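Local coordinates for protein acetyltransferase (Klebsiella pneumoniae, PDB 5XUN) that probably acetylates glycyl-tRNA with acetyl-CoA as donor, acting as the GNAT-family toxin of a type II toxin-antitoxin system, at residues A136-K142 and E156-L161; G20-G24 and A98-Q104; A89-L94 and G128-V134. The protein carries 1 engineered substitution. One frame throughout, in Å; residues are numbered along the deposited sequence.

Interaction 1 (A136-K142 and E156-L161); sequences ALNEKAK and ENSNLL. With ACO (acetyl coenzyme *a), chain E.
The side-chain amide of Asn159 is the flat group closest to the turn at Ala136. The carbonyl oxygen of Ala136 sits over one face of it, with Ala136 O 3.4 Å from Asn159 CG. At the oxygen end of the same amide, the Lys142 chain crosses at about a right angle. Further out, two more flat groups meet. The Glu139 carboxylate and the Asn157 amide are turned 59° against each other, and Glu139 OE2 is 3.5 Å from Asn157 OD1. A water lies close to both oxygens and accepts a hydrogen bond from Lys142 NZ at 2.8 Å. The Lys142 chain is fully extended from the helix, its CG anti to the backbone N (chi1 173°). This carries NZ to the backbone of the loop before strand 160-164. There NZ donates to Ser158 O at 2.7 Å. It also donates to Glu156 O at 3.2 Å, from above that carbonyl plane. Gln152 OE1 is a further partner of the ammonium group, and Gln152 NE2 also bonds Ser158 O. Two backbone carbonyls of one loop are thus tied to one lysine. In the GNAT fold this region follows strand 131-135, where the chain turns into helix 139-147 beside the cofactor. Ala136 N donates to Asn159 O at 2.8 Å and holds the turn against the loop. One residue on, Leu137 N donates to the acetyl oxygen of acetyl-CoA, ACO O, at 2.8 Å with a bent angle of 135°. Asn138 N-caps helix 139-147, its OD1 accepting from Ala141 N. Leu161 CD1 packs 4.2 Å from Lys142 CG, nearer the start of the lysine chain.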
loop_
_atom_site.group_PDB
_atom_site.type_symbol
_atom_site.label_atom_id
_atom_site.label_comp_id
_atom_site.label_asym_id
_atom_site.label_seq_id
_atom_site.Cartn_x
_atom_site.Cartn_y
_atom_site.Cartn_z
ATOM N N ALA B 136 6.752 8.916 -15.081
ATOM C CA ALA B 136 7.813 9.879 -15.331
ATOM C C ALA B 136 7.202 11.186 -15.817
ATOM O O ALA B 136 6.357 11.190 -16.719
ATOM C CB ALA B 136 8.797 9.330 -16.359
ATOM N N LEU B 137 7.625 12.293 -15.203
ATOM C CA LEU B 137 7.020 13.588 -15.492
ATOM C C LEU B 137 7.404 14.089 -16.877
ATOM O O LEU B 137 6.624 14.800 -17.521
ATOM C CB LEU B 137 7.440 14.598 -14.428
ATOM C CG LEU B 137 6.463 15.731 -14.130
ATOM C CD1 LEU B 137 5.279 15.204 -13.324
ATOM C CD2 LEU B 137 7.177 16.852 -13.395
ATOM N N ASN B 138 8.594 13.729 -17.345
ATOM C CA ASN B 138 9.101 14.136 -18.647
ATOM C C ASN B 138 10.212 13.172 -19.034
ATOM O O ASN B 138 10.556 12.256 -18.280
ATOM C CB ASN B 138 9.576 15.589 -18.629
ATOM C CG ASN B 138 10.539 15.880 -17.496
ATOM O OD1 ASN B 138 11.463 15.111 -17.223
ATOM N ND2 ASN B 138 10.333 17.014 -16.836
ATOM N N GLU B 139 10.792 13.401 -20.212
ATOM C CA GLU B 139 11.792 12.474 -20.731
ATOM C C GLU B 139 13.051 12.457 -19.880
ATOM O O GLU B 139 13.702 11.411 -19.765
ATOM C CB GLU B 139 12.130 12.829 -22.177
ATOM C CG GLU B 139 11.098 12.339 -23.172
ATOM C CD GLU B 139 11.099 10.828 -23.306
ATOM O OE1 GLU B 139 12.178 10.215 -23.134
ATOM O OE2 GLU B 139 10.023 10.253 -23.579
ATOM N N LYS B 140 13.396 13.595 -19.282
ATOM C CA LYS B 140 14.571 13.708 -18.413
ATOM C C LYS B 140 14.423 12.830 -17.170
ATOM O O LYS B 140 15.363 12.142 -16.771
ATOM C CB LYS B 140 14.799 15.165 -18.004
ATOM C CG LYS B 140 16.249 15.506 -17.707
ATOM C CD LYS B 140 16.373 16.342 -16.445
ATOM C CE LYS B 140 17.814 16.758 -16.195
ATOM N NZ LYS B 140 18.481 15.877 -15.197
ATOM N N ALA B 141 13.231 12.866 -16.571
ATOM C CA ALA B 141 12.935 12.014 -15.423
ATOM C C ALA B 141 12.881 10.547 -15.834
ATOM O O ALA B 141 13.358 9.669 -15.104
ATOM C CB ALA B 141 11.618 12.443 -14.779
ATOM N N LYS B 142 12.328 10.268 -17.013
ATOM C CA LYS B 142 12.222 8.891 -17.483
ATOM C C LYS B 142 13.596 8.260 -17.648
ATOM O O LYS B 142 13.833 7.135 -17.195
ATOM C CB LYS B 142 11.455 8.851 -18.801
ATOM C CG LYS B 142 11.434 7.492 -19.440
ATOM C CD LYS B 142 10.466 7.461 -20.594
ATOM C CE LYS B 142 10.583 6.156 -21.342
ATOM N NZ LYS B 142 9.522 6.049 -22.362
ATOM N N GLU B 156 7.094 1.580 -25.753
ATOM C CA GLU B 156 8.400 2.210 -25.549
ATOM C C GLU B 156 8.424 3.718 -25.360
ATOM O O GLU B 156 9.444 4.257 -25.003
ATOM C CB GLU B 156 9.510 1.694 -26.505
ATOM C CG GLU B 156 9.305 1.907 -27.990
ATOM C CD GLU B 156 10.403 1.267 -28.843
ATOM O OE1 GLU B 156 10.262 0.092 -29.224
ATOM O OE2 GLU B 156 11.395 1.945 -29.172
ATOM N N ASN B 157 7.328 4.393 -25.667
ATOM C CA ASN B 157 7.204 5.827 -25.417
ATOM C C ASN B 157 6.204 6.171 -24.311
ATOM O O ASN B 157 5.805 7.338 -24.191
ATOM C CB ASN B 157 6.831 6.589 -26.694
ATOM C CG ASN B 157 7.664 7.850 -26.880
ATOM O OD1 ASN B 157 8.434 8.227 -25.990
ATOM N ND2 ASN B 157 7.483 8.521 -28.007
ATOM N N SER B 158 5.785 5.204 -23.503
ATOM C CA SER B 158 4.978 5.531 -22.337
ATOM C C SER B 158 5.882 6.050 -21.225
ATOM O O SER B 158 7.077 5.740 -21.171
ATOM C CB SER B 158 4.187 4.309 -21.850
ATOM O OG SER B 158 3.174 4.666 -20.915
ATOM N N ASN B 159 5.308 6.867 -20.346
ATOM C CA ASN B 159 6.013 7.358 -19.168
ATOM C C ASN B 159 5.790 6.488 -17.939
ATOM O O ASN B 159 6.261 6.836 -16.851
ATOM C CB ASN B 159 5.586 8.799 -18.868
ATOM C CG ASN B 159 6.165 9.791 -19.860
ATOM O OD1 ASN B 159 7.378 9.819 -20.092
ATOM N ND2 ASN B 159 5.297 10.589 -20.475
ATOM N N LEU B 160 5.112 5.356 -18.093
ATOM C CA LEU B 160 4.803 4.484 -16.968
ATOM C C LEU B 160 5.947 3.499 -16.781
ATOM O O LEU B 160 6.271 2.734 -17.694
ATOM C CB LEU B 160 3.484 3.752 -17.201
ATOM C CG LEU B 160 2.310 4.626 -17.654
ATOM C CD1 LEU B 160 1.065 3.786 -17.878
ATOM C CD2 LEU B 160 2.038 5.748 -16.669
ATOM N N LEU B 161 6.565 3.529 -15.604
ATOM C CA LEU B 161 7.692 2.673 -15.273
ATOM C C LEU B 161 7.379 1.919 -13.987
ATOM O O LEU B 161 6.428 2.238 -13.265
ATOM C CB LEU B 161 8.994 3.473 -15.127
ATOM C CG LEU B 161 9.339 4.398 -16.300
ATOM C CD1 LEU B 161 10.596 5.191 -15.998
ATOM C CD2 LEU B 161 9.494 3.602 -17.589
HETATM N N1A ACO E . 26.315 8.749 -7.189
HETATM C C2A ACO E . 25.553 8.794 -8.303
HETATM N N3A ACO E . 25.610 9.780 -9.221
HETATM C C4A ACO E . 26.471 10.820 -9.070
HETATM C C5A ACO E . 27.337 10.839 -7.874
HETATM C C6A ACO E . 27.215 9.720 -6.911
HETATM N N6A ACO E . 27.984 9.681 -5.795
HETATM N N7A ACO E . 28.087 11.950 -7.948
HETATM C C8A ACO E . 27.728 12.586 -9.085
HETATM N N9A ACO E . 26.784 11.920 -9.770
HETATM C C1B ACO E . 26.188 12.404 -11.052
HETATM C C2B ACO E . 26.327 11.443 -12.226
HETATM O O2B ACO E . 27.396 11.853 -13.091
HETATM C C3B ACO E . 24.991 11.521 -12.941
HETATM O O3B ACO E . 25.069 12.473 -14.001
HETATM P P3B ACO E . 24.261 12.292 -15.386
HETATM O O7A ACO E . 25.123 11.357 -16.202
HETATM O O8A ACO E . 22.935 11.698 -14.973
HETATM O O9A ACO E . 24.164 13.700 -15.929
HETATM C C4B ACO E . 24.021 12.075 -11.906
HETATM O O4B ACO E . 24.792 12.647 -10.849
HETATM C C5B ACO E . 23.083 11.030 -11.309
HETATM O O5B ACO E . 21.840 11.665 -11.014
HETATM P P1A ACO E . 21.495 12.228 -9.543
HETATM O O1A ACO E . 22.524 13.257 -9.150
HETATM O O2A ACO E . 21.201 11.085 -8.608
HETATM O O3A ACO E . 20.108 12.958 -9.867
HETATM P P2A ACO E . 19.761 14.436 -9.344
HETATM O O4A ACO E . 20.296 14.632 -7.950
HETATM O O5A ACO E . 20.095 15.435 -10.426
HETATM O O6A ACO E . 18.163 14.281 -9.268
HETATM C CBP ACO E . 16.058 14.566 -10.318
HETATM C CCP ACO E . 17.442 13.956 -10.454
HETATM C CDP ACO E . 15.461 14.202 -8.966
HETATM C CEP ACO E . 15.166 14.061 -11.443
HETATM C CAP ACO E . 16.279 16.068 -10.454
HETATM O OAP ACO E . 16.769 16.325 -11.776
HETATM C C9P ACO E . 15.023 16.859 -10.245
HETATM O O9P ACO E . 14.653 17.180 -9.124
HETATM N N8P ACO E . 14.380 17.189 -11.355
HETATM C C7P ACO E . 13.350 18.203 -11.379
HETATM C C6P ACO E . 12.014 17.661 -10.892
HETATM C C5P ACO E . 11.785 16.310 -11.519
HETATM O O5P ACO E . 11.659 16.199 -12.729
HETATM N N4P ACO E . 11.742 15.284 -10.672
HETATM C C3P ACO E . 11.636 13.916 -11.134
HETATM C C2P ACO E . 10.230 13.562 -11.592
HETATM S S1P ACO E . 9.485 12.547 -10.360
HETATM C C ACO E . 8.349 11.847 -11.336
HETATM O O ACO E . 8.497 11.966 -12.537
HETATM C CH3 ACO E . 7.201 11.110 -10.707
HETATM O O HOH W 1 10.407 7.438 -24.587
#

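Interaction 2 (G20-G24 and A98-Q104); sequences GFDCG and AIDKSVQ. With ACO (acetyl coenzyme *a), chain E.
Part of the wall of the acetyl-CoA pocket is built here from the loop at Cys23 and the end of strand 88-99 with the turn after it, held together chiefly through Asp22 and Asp100. Asp22 N points almost straight at Asp100 OD1, 2.7 Å away with an N-H...O angle of 172°. In return, Lys101 N donates to Asp22 O at 2.8 Å. Asp100 OD2 serves its own turn. It accepts from Ser102 N in an Asx turn, met from above the carboxylate plane, and from Ser102 OG through its anti lone pair. These bonds should fix the rotation of the carboxylate. Asp22 OD1 makes a second Asx turn, with Gly24 N. Gln104 opens the Q-x-x-G-x-G signature of GNAT enzymes, and Gly105, Gly107 and Gly109 of that signature bond the cofactor through their backbone N. The Gln104 side chain is extended beyond CG, which brings NE2 between two backbone carbonyls. NE2 donates to Ile99 O at 2.7 Å and to Cys23 O at 3.0 Å, with both acceptors close to the amide plane. Ile99 N is turned to the ligand and bonds ACO O9P at 2.9 Å, nearly straight at 173°. Cys23 SG packs 3.6 Å from ACO C6P, with Ala98 CB alongside. The Phe21 ring meets Ala98 CB at its edge, while Phe21 CE2 lies 3.7 Å from Asp100 CB. The alkyl chain of Lys101 runs past the Asp22 carboxylate and over Gly24.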
loop_
_atom_site.group_PDB
_atom_site.type_symbol
_atom_site.label_atom_id
_atom_site.label_comp_id
_atom_site.label_asym_id
_atom_site.label_seq_id
_atom_site.Cartn_x
_atom_site.Cartn_y
_atom_site.Cartn_z
ATOM N N GLY B 20 13.043 29.620 -1.302
ATOM C CA GLY B 20 14.014 29.494 -2.363
ATOM C C GLY B 20 14.162 28.105 -2.943
ATOM O O GLY B 20 15.081 27.884 -3.741
ATOM N N PHE B 21 13.309 27.156 -2.558
ATOM C CA PHE B 21 13.419 25.809 -3.099
ATOM C C PHE B 21 13.001 25.834 -4.560
ATOM O O PHE B 21 11.929 26.344 -4.898
ATOM C CB PHE B 21 12.550 24.819 -2.312
ATOM C CG PHE B 21 12.603 23.401 -2.846
ATOM C CD1 PHE B 21 11.761 22.991 -3.873
ATOM C CD2 PHE B 21 13.501 22.482 -2.324
ATOM C CE1 PHE B 21 11.817 21.692 -4.372
ATOM C CE2 PHE B 21 13.562 21.187 -2.814
ATOM C CZ PHE B 21 12.721 20.791 -3.840
ATOM N N ASP B 22 13.831 25.253 -5.424
ATOM C CA ASP B 22 13.552 25.226 -6.855
ATOM C C ASP B 22 14.228 23.995 -7.437
ATOM O O ASP B 22 15.455 23.947 -7.528
ATOM C CB ASP B 22 14.053 26.493 -7.549
ATOM C CG ASP B 22 13.794 26.479 -9.052
ATOM O OD1 ASP B 22 13.022 25.616 -9.526
ATOM O OD2 ASP B 22 14.373 27.325 -9.766
ATOM N N CYS B 23 13.431 23.000 -7.803
ATOM C CA CYS B 23 13.948 21.818 -8.474
ATOM C C CYS B 23 14.004 21.988 -9.985
ATOM O O CYS B 23 14.528 21.107 -10.673
ATOM C CB CYS B 23 13.094 20.588 -8.119
ATOM S SG CYS B 23 11.436 20.604 -8.831
ATOM N N GLY B 24 13.487 23.096 -10.511
ATOM C CA GLY B 24 13.461 23.344 -11.936
ATOM C C GLY B 24 12.181 22.928 -12.620
ATOM O O GLY B 24 12.042 23.147 -13.830
ATOM N N ALA B 98 11.844 15.158 -6.032
ATOM C CA ALA B 98 12.461 16.398 -6.476
ATOM C C ALA B 98 13.660 16.715 -5.600
ATOM O O ALA B 98 13.625 16.505 -4.385
ATOM C CB ALA B 98 11.465 17.568 -6.448
ATOM N N ILE B 99 14.719 17.213 -6.235
ATOM C CA ILE B 99 15.935 17.672 -5.574
ATOM C C ILE B 99 16.132 19.140 -5.928
ATOM O O ILE B 99 15.906 19.540 -7.072
ATOM C CB ILE B 99 17.163 16.837 -6.001
ATOM C CG1 ILE B 99 16.999 15.374 -5.595
ATOM C CG2 ILE B 99 18.440 17.407 -5.408
ATOM C CD1 ILE B 99 17.219 15.128 -4.115
ATOM N N ASP B 100 16.535 19.944 -4.947
ATOM C CA ASP B 100 16.773 21.358 -5.211
ATOM C C ASP B 100 17.968 21.562 -6.142
ATOM O O ASP B 100 18.974 20.853 -6.049
ATOM C CB ASP B 100 16.997 22.121 -3.909
ATOM C CG ASP B 100 17.202 23.607 -4.145
ATOM O OD1 ASP B 100 16.208 24.289 -4.483
ATOM O OD2 ASP B 100 18.346 24.089 -3.998
ATOM N N LYS B 101 17.847 22.556 -7.036
ATOM C CA LYS B 101 18.882 22.832 -8.035
ATOM C C LYS B 101 20.256 23.003 -7.402
ATOM O O LYS B 101 21.266 22.562 -7.965
ATOM C CB LYS B 101 18.539 24.103 -8.816
ATOM C CG LYS B 101 17.446 24.002 -9.863
ATOM C CD LYS B 101 17.246 25.391 -10.488
ATOM C CE LYS B 101 16.334 25.376 -11.706
ATOM N NZ LYS B 101 17.011 24.828 -12.919
ATOM N N SER B 102 20.315 23.632 -6.226
ATOM C CA SER B 102 21.600 23.882 -5.583
ATOM C C SER B 102 22.373 22.602 -5.316
ATOM O O SER B 102 23.583 22.662 -5.076
ATOM C CB SER B 102 21.406 24.625 -4.260
ATOM O OG SER B 102 21.063 23.722 -3.221
ATOM N N VAL B 103 21.701 21.455 -5.308
ATOM C CA VAL B 103 22.362 20.231 -4.886
ATOM C C VAL B 103 22.103 19.078 -5.860
ATOM O O VAL B 103 22.429 17.922 -5.568
ATOM C CB VAL B 103 21.946 19.910 -3.430
ATOM C CG1 VAL B 103 20.612 19.197 -3.344
ATOM C CG2 VAL B 103 23.024 19.152 -2.699
ATOM N N GLN B 104 21.593 19.384 -7.050
ATOM C CA GLN B 104 21.419 18.364 -8.082
ATOM C C GLN B 104 22.754 17.925 -8.691
ATOM O O GLN B 104 23.786 18.590 -8.556
ATOM C CB GLN B 104 20.509 18.871 -9.197
ATOM C CG GLN B 104 19.092 19.108 -8.753
ATOM C CD GLN B 104 18.195 19.505 -9.891
ATOM O OE1 GLN B 104 18.630 19.590 -11.039
ATOM N NE2 GLN B 104 16.935 19.773 -9.580
HETATM N N1A ACO E . 26.315 8.749 -7.189
HETATM C C2A ACO E . 25.553 8.794 -8.303
HETATM N N3A ACO E . 25.610 9.780 -9.221
HETATM C C4A ACO E . 26.471 10.820 -9.070
HETATM C C5A ACO E . 27.337 10.839 -7.874
HETATM C C6A ACO E . 27.215 9.720 -6.911
HETATM N N6A ACO E . 27.984 9.681 -5.795
HETATM N N7A ACO E . 28.087 11.950 -7.948
HETATM C C8A ACO E . 27.728 12.586 -9.085
HETATM N N9A ACO E . 26.784 11.920 -9.770
HETATM C C1B ACO E . 26.188 12.404 -11.052
HETATM C C2B ACO E . 26.327 11.443 -12.226
HETATM O O2B ACO E . 27.396 11.853 -13.091
HETATM C C3B ACO E . 24.991 11.521 -12.941
HETATM O O3B ACO E . 25.069 12.473 -14.001
HETATM P P3B ACO E . 24.261 12.292 -15.386
HETATM O O7A ACO E . 25.123 11.357 -16.202
HETATM O O8A ACO E . 22.935 11.698 -14.973
HETATM O O9A ACO E . 24.164 13.700 -15.929
HETATM C C4B ACO E . 24.021 12.075 -11.906
HETATM O O4B ACO E . 24.792 12.647 -10.849
HETATM C C5B ACO E . 23.083 11.030 -11.309
HETATM O O5B ACO E . 21.840 11.665 -11.014
HETATM P P1A ACO E . 21.495 12.228 -9.543
HETATM O O1A ACO E . 22.524 13.257 -9.150
HETATM O O2A ACO E . 21.201 11.085 -8.608
HETATM O O3A ACO E . 20.108 12.958 -9.867
HETATM P P2A ACO E . 19.761 14.436 -9.344
HETATM O O4A ACO E . 20.296 14.632 -7.950
HETATM O O5A ACO E . 20.095 15.435 -10.426
HETATM O O6A ACO E . 18.163 14.281 -9.268
HETATM C CBP ACO E . 16.058 14.566 -10.318
HETATM C CCP ACO E . 17.442 13.956 -10.454
HETATM C CDP ACO E . 15.461 14.202 -8.966
HETATM C CEP ACO E . 15.166 14.061 -11.443
HETATM C CAP ACO E . 16.279 16.068 -10.454
HETATM O OAP ACO E . 16.769 16.325 -11.776
HETATM C C9P ACO E . 15.023 16.859 -10.245
HETATM O O9P ACO E . 14.653 17.180 -9.124
HETATM N N8P ACO E . 14.380 17.189 -11.355
HETATM C C7P ACO E . 13.350 18.203 -11.379
HETATM C C6P ACO E . 12.014 17.661 -10.892
HETATM C C5P ACO E . 11.785 16.310 -11.519
HETATM O O5P ACO E . 11.659 16.199 -12.729
HETATM N N4P ACO E . 11.742 15.284 -10.672
HETATM C C3P ACO E . 11.636 13.916 -11.134
HETATM C C2P ACO E . 10.230 13.562 -11.592
HETATM S S1P ACO E . 9.485 12.547 -10.360
HETATM C C ACO E . 8.349 11.847 -11.336
HETATM O O ACO E . 8.497 11.966 -12.537
HETATM C CH3 ACO E . 7.201 11.110 -10.707
HETATM O O HOH W 2 17.842 27.082 -4.531
#

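Interaction 3 (A89-L94 and G128-V134); sequences APSVTL and GIYGLFV
Val92 and Leu132 pair as parallel strand neighbours, and around them the contact is tightest. Val92 N donates to Gly131 O at 3.2 Å, and Phe133 N donates to Val92 O at 2.8 Å. Leu94 N continues the ladder to Phe133 O at 2.9 Å. One face of this ladder is buried and apolar. Ile129 CD1 comes within 3.5 Å of Val92 CG2, the two side chains meeting at a slant. Leu132 has its CG anti to the backbone N (chi1 174°), and CD1 bends back to lie 4.0 Å from Leu94 CB. Val116 and Met117 of helix 108-126 cover Leu132. This is the beta-alpha-beta crossover of the GNAT fold, in which strand 88-99 passes through helix 108-126 to strand 131-135. The short segments 89-94 and 131-134 run at 42° to each other. Across from Leu94, Val134 CG2 comes within 3.6 Å of Leu94 O, and the side chain of Val134 touches acetyl-CoA. The other face is more open. Thr93 and Phe133 lie side by side there, pointing the same way, with Thr93 OG1 3.8 Å from Phe133 CD1. Thr93 OG1 has its hydrogen bond with Ser68 OG, and the Phe133 ring meets that of Phe70. The pairing also changes before Val92. Ser91 lies opposite Ile129, so two extra residues, Tyr130 and Gly131, are taken up before Leu132. Tyr130 N still reaches Pro90 O at 2.9 Å, but from well above the carbonyl plane. The Tyr130 ring leads away from strand 88-99 and is partly exposed. Its packing partners include Gly42 of the second subunit, while Gly67 of that subunit packs on Pro90.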
loop_
_atom_site.group_PDB
_atom_site.type_symbol
_atom_site.label_atom_id
_atom_site.label_comp_id
_atom_site.label_asym_id
_atom_site.label_seq_id
_atom_site.Cartn_x
_atom_site.Cartn_y
_atom_site.Cartn_z
ATOM N N ALA B 89 -2.529 -5.384 -10.500
ATOM C CA ALA B 89 -1.457 -5.763 -9.596
ATOM C C ALA B 89 -1.305 -4.703 -8.509
ATOM O O ALA B 89 -1.333 -3.508 -8.807
ATOM C CB ALA B 89 -0.138 -5.906 -10.350
ATOM N N PRO B 90 -1.126 -5.108 -7.252
ATOM C CA PRO B 90 -0.979 -4.121 -6.182
ATOM C C PRO B 90 0.382 -3.456 -6.267
ATOM O O PRO B 90 1.358 -4.049 -6.739
ATOM C CB PRO B 90 -1.109 -4.958 -4.905
ATOM C CG PRO B 90 -0.573 -6.324 -5.307
ATOM C CD PRO B 90 -0.929 -6.490 -6.776
ATOM N N SER B 91 0.434 -2.201 -5.826
ATOM C CA SER B 91 1.667 -1.436 -5.939
ATOM C C SER B 91 1.694 -0.318 -4.905
ATOM O O SER B 91 0.729 -0.085 -4.169
ATOM C CB SER B 91 1.821 -0.853 -7.349
ATOM O OG SER B 91 0.690 -0.065 -7.685
ATOM N N VAL B 92 2.845 0.348 -4.852
ATOM C CA VAL B 92 3.026 1.657 -4.240
ATOM C C VAL B 92 3.467 2.603 -5.349
ATOM O O VAL B 92 4.269 2.225 -6.211
ATOM C CB VAL B 92 4.071 1.628 -3.105
ATOM C CG1 VAL B 92 4.383 3.040 -2.605
ATOM C CG2 VAL B 92 3.583 0.770 -1.958
ATOM N N THR B 93 2.951 3.824 -5.339
ATOM C CA THR B 93 3.293 4.815 -6.352
ATOM C C THR B 93 4.228 5.862 -5.768
ATOM O O THR B 93 3.970 6.399 -4.689
ATOM C CB THR B 93 2.039 5.489 -6.912
ATOM O OG1 THR B 93 1.315 4.549 -7.720
ATOM C CG2 THR B 93 2.416 6.709 -7.767
ATOM N N LEU B 94 5.332 6.119 -6.466
ATOM C CA LEU B 94 6.171 7.282 -6.186
ATOM C C LEU B 94 5.497 8.457 -6.875
ATOM O O LEU B 94 5.632 8.641 -8.087
ATOM C CB LEU B 94 7.592 7.061 -6.693
ATOM C CG LEU B 94 8.611 8.189 -6.561
ATOM C CD1 LEU B 94 8.795 8.558 -5.112
ATOM C CD2 LEU B 94 9.947 7.769 -7.163
ATOM N N GLY B 128 0.427 -6.758 0.542
ATOM C CA GLY B 128 0.824 -7.167 -0.790
ATOM C C GLY B 128 1.163 -6.010 -1.709
ATOM O O GLY B 128 0.295 -5.192 -2.041
ATOM N N ILE B 129 2.416 -5.952 -2.156
ATOM C CA ILE B 129 2.907 -4.868 -3.012
ATOM C C ILE B 129 3.817 -5.496 -4.055
ATOM O O ILE B 129 4.933 -5.921 -3.733
ATOM C CB ILE B 129 3.668 -3.794 -2.223
ATOM C CG1 ILE B 129 2.711 -3.015 -1.314
ATOM C CG2 ILE B 129 4.413 -2.833 -3.171
ATOM C CD1 ILE B 129 3.422 -2.305 -0.232
ATOM N N TYR B 130 3.365 -5.516 -5.306
ATOM C CA TYR B 130 4.102 -6.212 -6.352
ATOM C C TYR B 130 5.281 -5.397 -6.868
ATOM O O TYR B 130 6.210 -5.971 -7.447
ATOM C CB TYR B 130 3.157 -6.566 -7.506
ATOM C CG TYR B 130 3.799 -7.403 -8.590
ATOM C CD1 TYR B 130 4.140 -8.735 -8.358
ATOM C CD2 TYR B 130 4.057 -6.870 -9.845
ATOM C CE1 TYR B 130 4.732 -9.506 -9.343
ATOM C CE2 TYR B 130 4.648 -7.632 -10.839
ATOM C CZ TYR B 130 4.983 -8.947 -10.581
ATOM O OH TYR B 130 5.569 -9.703 -11.564
ATOM N N GLY B 131 5.275 -4.088 -6.652
ATOM C CA GLY B 131 6.438 -3.279 -6.942
ATOM C C GLY B 131 6.112 -1.805 -6.818
ATOM O O GLY B 131 5.043 -1.422 -6.330
ATOM N N LEU B 132 7.057 -0.988 -7.280
ATOM C CA LEU B 132 6.963 0.462 -7.185
ATOM C C LEU B 132 6.616 1.029 -8.554
ATOM O O LEU B 132 7.366 0.840 -9.516
ATOM C CB LEU B 132 8.269 1.061 -6.666
ATOM C CG LEU B 132 8.412 2.588 -6.631
ATOM C CD1 LEU B 132 7.560 3.235 -5.542
ATOM C CD2 LEU B 132 9.874 2.946 -6.434
ATOM N N PHE B 133 5.492 1.732 -8.628
ATOM C CA PHE B 133 4.982 2.329 -9.854
ATOM C C PHE B 133 5.365 3.804 -9.883
ATOM O O PHE B 133 5.324 4.483 -8.854
ATOM C CB PHE B 133 3.458 2.164 -9.913
ATOM C CG PHE B 133 2.810 2.705 -11.173
ATOM C CD1 PHE B 133 2.486 4.052 -11.287
ATOM C CD2 PHE B 133 2.471 1.852 -12.213
ATOM C CE1 PHE B 133 1.874 4.550 -12.430
ATOM C CE2 PHE B 133 1.853 2.341 -13.365
ATOM C CZ PHE B 133 1.558 3.692 -13.470
ATOM N N VAL B 134 5.730 4.307 -11.061
ATOM C CA VAL B 134 6.040 5.728 -11.184
ATOM C C VAL B 134 5.666 6.200 -12.580
ATOM O O VAL B 134 5.885 5.498 -13.573
ATOM C CB VAL B 134 7.522 6.014 -10.849
ATOM C CG1 VAL B 134 8.455 5.356 -11.853
ATOM C CG2 VAL B 134 7.771 7.508 -10.763
#

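Interaction 3 is the buried one, a parallel strand ladder with apolar side chains. Interactions 1 and 2 are partly buried, and loops, turns and polar side chains carry them. Interactions 2 and 3 share strand 88-99 but lie on opposite sides of the chain's centre, about 26 Å apart between centres. Interaction 3 touches interaction 1, as Leu161 N probably bonds Val134 O where strands 131-135 and 160-164 are neighbours. Interactions 1 and 2 do not touch, yet both bond acetyl-CoA through backbone N atoms, one at the acetyl oxygen and the other on the pantetheine arm. A lysine gathers carbonyls in interaction 1; carboxylates receive backbone N-H groups in interaction 2.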